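Local coordinates for protein dally-like, isoform A (Drosophila melanogaster, PDB 6XTZ) that probably acts as a cell-surface heparan sulfate proteoglycan of the glypican family, binding Wnt and Hedgehog proteins and shielding the Wnt lipid to enable signalling at a distance, at residues C48-Y51 with N52-T55; A58-S61 with R62-E66. The protein carries 5 engineered substitutions. All coordinates share one frame; numbering follows the deposited sequence.

Interaction 1: C48-Y51 with N52-T55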
# COMPACT_ATOMS: atom_id res chain seq x y z
N CYS A 48 3.67 2.97 -47.28
CA CYS A 48 3.36 1.56 -47.48
C CYS A 48 2.12 1.11 -46.72
O CYS A 48 1.79 -0.08 -46.74
CB CYS A 48 4.55 0.68 -47.09
SG CYS A 48 6.03 0.94 -48.07
N CYS A 49 1.44 2.03 -46.04
CA CYS A 49 0.27 1.70 -45.23
C CYS A 49 -0.96 2.41 -45.77
O CYS A 49 -0.88 3.54 -46.25
CB CYS A 49 0.50 2.10 -43.77
SG CYS A 49 1.73 1.10 -42.93
N THR A 50 -2.10 1.73 -45.69
CA THR A 50 -3.39 2.32 -46.01
C THR A 50 -4.07 2.78 -44.73
O THR A 50 -3.59 2.55 -43.62
CB THR A 50 -4.27 1.32 -46.76
OG1 THR A 50 -4.60 0.23 -45.89
CG2 THR A 50 -3.54 0.77 -47.98
N TYR A 51 -5.21 3.44 -44.91
CA TYR A 51 -5.99 3.90 -43.76
C TYR A 51 -6.51 2.73 -42.94
O TYR A 51 -6.59 2.81 -41.71
CB TYR A 51 -7.14 4.79 -44.23
CG TYR A 51 -7.90 5.49 -43.12
CD1 TYR A 51 -7.53 6.76 -42.70
CD2 TYR A 51 -9.00 4.89 -42.52
CE1 TYR A 51 -8.23 7.40 -41.69
CE2 TYR A 51 -9.70 5.52 -41.52
CZ TYR A 51 -9.32 6.78 -41.11
OH TYR A 51 -10.02 7.42 -40.12
N ASN A 52 -6.89 1.63 -43.61
CA ASN A 52 -7.40 0.47 -42.88
C ASN A 52 -6.28 -0.28 -42.17
O ASN A 52 -6.48 -0.80 -41.07
CB ASN A 52 -8.14 -0.46 -43.84
CG ASN A 52 -9.40 0.17 -44.41
OD1 ASN A 52 -10.13 0.87 -43.70
ND2 ASN A 52 -9.65 -0.06 -45.69
N MET A 53 -5.09 -0.34 -42.78
CA MET A 53 -3.96 -0.96 -42.10
C MET A 53 -3.57 -0.18 -40.85
O MET A 53 -3.26 -0.76 -39.81
CB MET A 53 -2.77 -1.07 -43.05
CG MET A 53 -2.98 -2.00 -44.22
SD MET A 53 -1.64 -1.88 -45.41
CE MET A 53 -0.23 -2.27 -44.38
N GLU A 54 -3.60 1.15 -40.94
CA GLU A 54 -3.26 1.99 -39.79
C GLU A 54 -4.28 1.82 -38.67
O GLU A 54 -3.90 1.77 -37.49
CB GLU A 54 -3.17 3.45 -40.23
CG GLU A 54 -2.67 4.38 -39.15
CD GLU A 54 -2.77 5.84 -39.55
OE1 GLU A 54 -3.75 6.21 -40.22
OE2 GLU A 54 -1.85 6.61 -39.21
N THR A 55 -5.56 1.72 -39.02
CA THR A 55 -6.59 1.57 -37.99
C THR A 55 -6.46 0.24 -37.27
O THR A 55 -6.59 0.19 -36.04
CB THR A 55 -7.98 1.71 -38.62
OG1 THR A 55 -8.09 2.99 -39.26
CG2 THR A 55 -9.06 1.59 -37.55
O HOH W 1 -5.98 5.38 -39.57
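Thr-50 and Met-53 meet at the start of helix 51-110, where Thr-50 is the N-cap and the two residues form a capping box. The hydroxyl of Thr-50 is held between its own backbone N and carbonyl carbon (chi1 66°), a rotation that turns OG1 to the first turn of the helix; there it accepts from Met-53 N at 3.2 Å, with a nearly straight N-H...O angle of 163°. The methionine side chain runs obliquely across the threonine. Its CG, set beside its own backbone N, lies 3.2 Å from Thr-50 OG1, and the chain extends from there to SD, which takes a weak bond from Thr-50 N at 3.6 Å. A bend at chi3 (57°) then turns only the terminal CE, which comes to rest 3.8 Å from Cys-48 O and also touches Cys-49 SG. One residue on, Tyr-51 O is gripped twice by Thr-55: OG1 donates to it at 2.9 Å and the backbone N at 3.1 Å, the two approaching from opposite faces of the carbonyl plane. The same threonine hydroxyl lies obliquely beside the Tyr-51 ring, 3.8 Å from CE2. A water sits over the centre of one ring face and donates to Glu-54 OE1, 2.5 Å from its oxygen. The Glu-54 carboxylate is turned to the preceding loop, where the backbone N-H groups of Arg-38, Tyr-39 and Cys-40 meet it; these three donors would be expected to stabilise its buried negative charge. Disulfides from Cys-48 to Cys-10 and from Cys-49 to Cys-239 tie the capping loop to the N-terminal region and to helix 236-239, while Phe-17 of the short helix 14-19 packs against both Cys-49 and Met-53.

Interaction 2: A58-S61 with R62-E66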
# COMPACT_ATOMS: atom_id res chain seq x y z
N ALA A 58 -3.59 0.42 -35.04
CA ALA A 58 -3.86 1.37 -33.96
C ALA A 58 -4.62 0.70 -32.82
O ALA A 58 -4.24 0.82 -31.65
CB ALA A 58 -4.64 2.57 -34.49
N MET A 59 -5.71 0.01 -33.14
CA MET A 59 -6.47 -0.68 -32.11
C MET A 59 -5.68 -1.84 -31.52
O MET A 59 -5.89 -2.21 -30.36
CB MET A 59 -7.81 -1.16 -32.67
CG MET A 59 -8.65 -0.03 -33.26
SD MET A 59 -10.20 -0.60 -33.98
CE MET A 59 -9.61 -1.70 -35.26
N GLN A 60 -4.75 -2.41 -32.28
CA GLN A 60 -3.90 -3.47 -31.75
C GLN A 60 -2.95 -2.94 -30.69
O GLN A 60 -2.75 -3.58 -29.65
CB GLN A 60 -3.12 -4.14 -32.89
CG GLN A 60 -2.09 -5.15 -32.42
CD GLN A 60 -1.30 -5.74 -33.57
OE1 GLN A 60 -1.78 -5.81 -34.71
NE2 GLN A 60 -0.07 -6.17 -33.29
N SER A 61 -2.35 -1.77 -30.92
CA SER A 61 -1.42 -1.20 -29.95
C SER A 61 -2.13 -0.80 -28.67
O SER A 61 -1.59 -0.99 -27.57
CB SER A 61 -0.69 -0.00 -30.55
OG SER A 61 0.44 -0.41 -31.29
N ARG A 62 -3.32 -0.22 -28.78
CA ARG A 62 -4.06 0.18 -27.59
C ARG A 62 -4.48 -1.03 -26.77
O ARG A 62 -4.46 -0.98 -25.53
CB ARG A 62 -5.27 1.03 -27.98
CG ARG A 62 -6.08 1.52 -26.80
CD ARG A 62 -7.18 2.48 -27.21
NE ARG A 62 -7.99 2.90 -26.07
CZ ARG A 62 -8.97 3.79 -26.13
NH1 ARG A 62 -9.28 4.36 -27.28
NH2 ARG A 62 -9.65 4.10 -25.04
N GLN A 63 -4.85 -2.12 -27.43
CA GLN A 63 -5.25 -3.32 -26.70
C GLN A 63 -4.05 -4.03 -26.07
O GLN A 63 -4.19 -4.63 -25.00
CB GLN A 63 -6.01 -4.28 -27.61
CG GLN A 63 -7.38 -3.78 -28.02
CD GLN A 63 -8.10 -4.73 -28.96
OE1 GLN A 63 -7.63 -5.84 -29.22
NE2 GLN A 63 -9.25 -4.30 -29.47
N GLN A 64 -2.89 -3.97 -26.72
CA GLN A 64 -1.70 -4.59 -26.14
C GLN A 64 -1.23 -3.84 -24.90
O GLN A 64 -0.83 -4.46 -23.91
CB GLN A 64 -0.58 -4.67 -27.18
CG GLN A 64 -0.80 -5.73 -28.25
CD GLN A 64 0.33 -5.79 -29.26
OE1 GLN A 64 1.25 -4.98 -29.22
NE2 GLN A 64 0.26 -6.75 -30.17
N LEU A 65 -1.26 -2.51 -24.94
CA LEU A 65 -0.85 -1.74 -23.77
C LEU A 65 -1.86 -1.90 -22.63
O LEU A 65 -1.46 -2.08 -21.47
CB LEU A 65 -0.69 -0.26 -24.13
CG LEU A 65 -0.31 0.67 -22.98
CD1 LEU A 65 0.91 0.16 -22.23
CD2 LEU A 65 -0.07 2.09 -23.48
N GLU A 66 -3.15 -1.84 -22.94
CA GLU A 66 -4.16 -2.01 -21.90
C GLU A 66 -4.14 -3.42 -21.33
O GLU A 66 -4.37 -3.62 -20.13
CB GLU A 66 -5.55 -1.67 -22.45
CG GLU A 66 -5.81 -0.17 -22.52
CD GLU A 66 -7.18 0.16 -23.09
OE1 GLU A 66 -7.71 -0.64 -23.89
OE2 GLU A 66 -7.72 1.23 -22.74
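An interior pair of turns of the long helix 51-110 carries this contact, a run of regular alpha-helical i to i+4 pairs in the helical glypican core protein. Four successive backbone bonds hold it: Arg-62 N to Ala-58 O, Gln-63 N to Met-59 O, Gln-64 N to Gln-60 O (3.0 Å) and Leu-65 N to Ser-61 O. On one side of the helix Gln-60 and Gln-64 lie side by side and point the same way, their amide planes turned 60° apart. With CG swung opposite the main-chain nitrogen (chi1 173°), Gln-60 lays its methylene alongside the next turn, CG lying 3.6 Å from Gln-64 NE2. The Gln-64 amide has its stronger tie elsewhere, its OE1 accepting from Gln-234 NE2 at the end of helix 224-234. Replacing Gln-60 with an alanine would probably leave the Gln-64 amide without the aliphatic neighbour along its flank and open a gap beside it. Gln-63, its chain extended, sets CG against the preceding turn, 3.2 Å from Met-59 O. Ser-61, buried, is directed to helix 224-234: its OG makes a weak bond with Gln-234 OE1, and its side chain touches Leu-230. Leu-65 continues this face, packing on Leu-230 and on Ile-255 and Cys-258 of helix 248-258. Arg-62 is fully extended as far as NE and leans on Thr-227 of helix 224-234. One turn further along, Glu-66 OE2 also takes a weak bond from Leu-222 N; it lies in the plane of the Arg-62 guanidinium, at its edge, where NE is 3.7 Å away in a long salt bridge.

How the interactions relate
Interactions 1 and 2 follow one another on helix 51-110, their centres about 15 Å apart, with only residues 56 and 57 between them. The helical backbone runs straight through, Glu-54 O lying 2.8 Å from Ala-58 N. Residues 48-55 start the helix at its disulfide-bonded end; residues 58-66 carry it inward, the centres lying about 43 and 28 Å from that of the chain. The surroundings link them: Tyr-39 gives its N-H to Glu-54 and also touches Ala-58. The same helix runs on to Leu-94, Leu-95, Ser-98 and Gln-101, which line the O-palmitoleoyl serine pocket, so both contacts belong to its opening turns and precede that site along the chain.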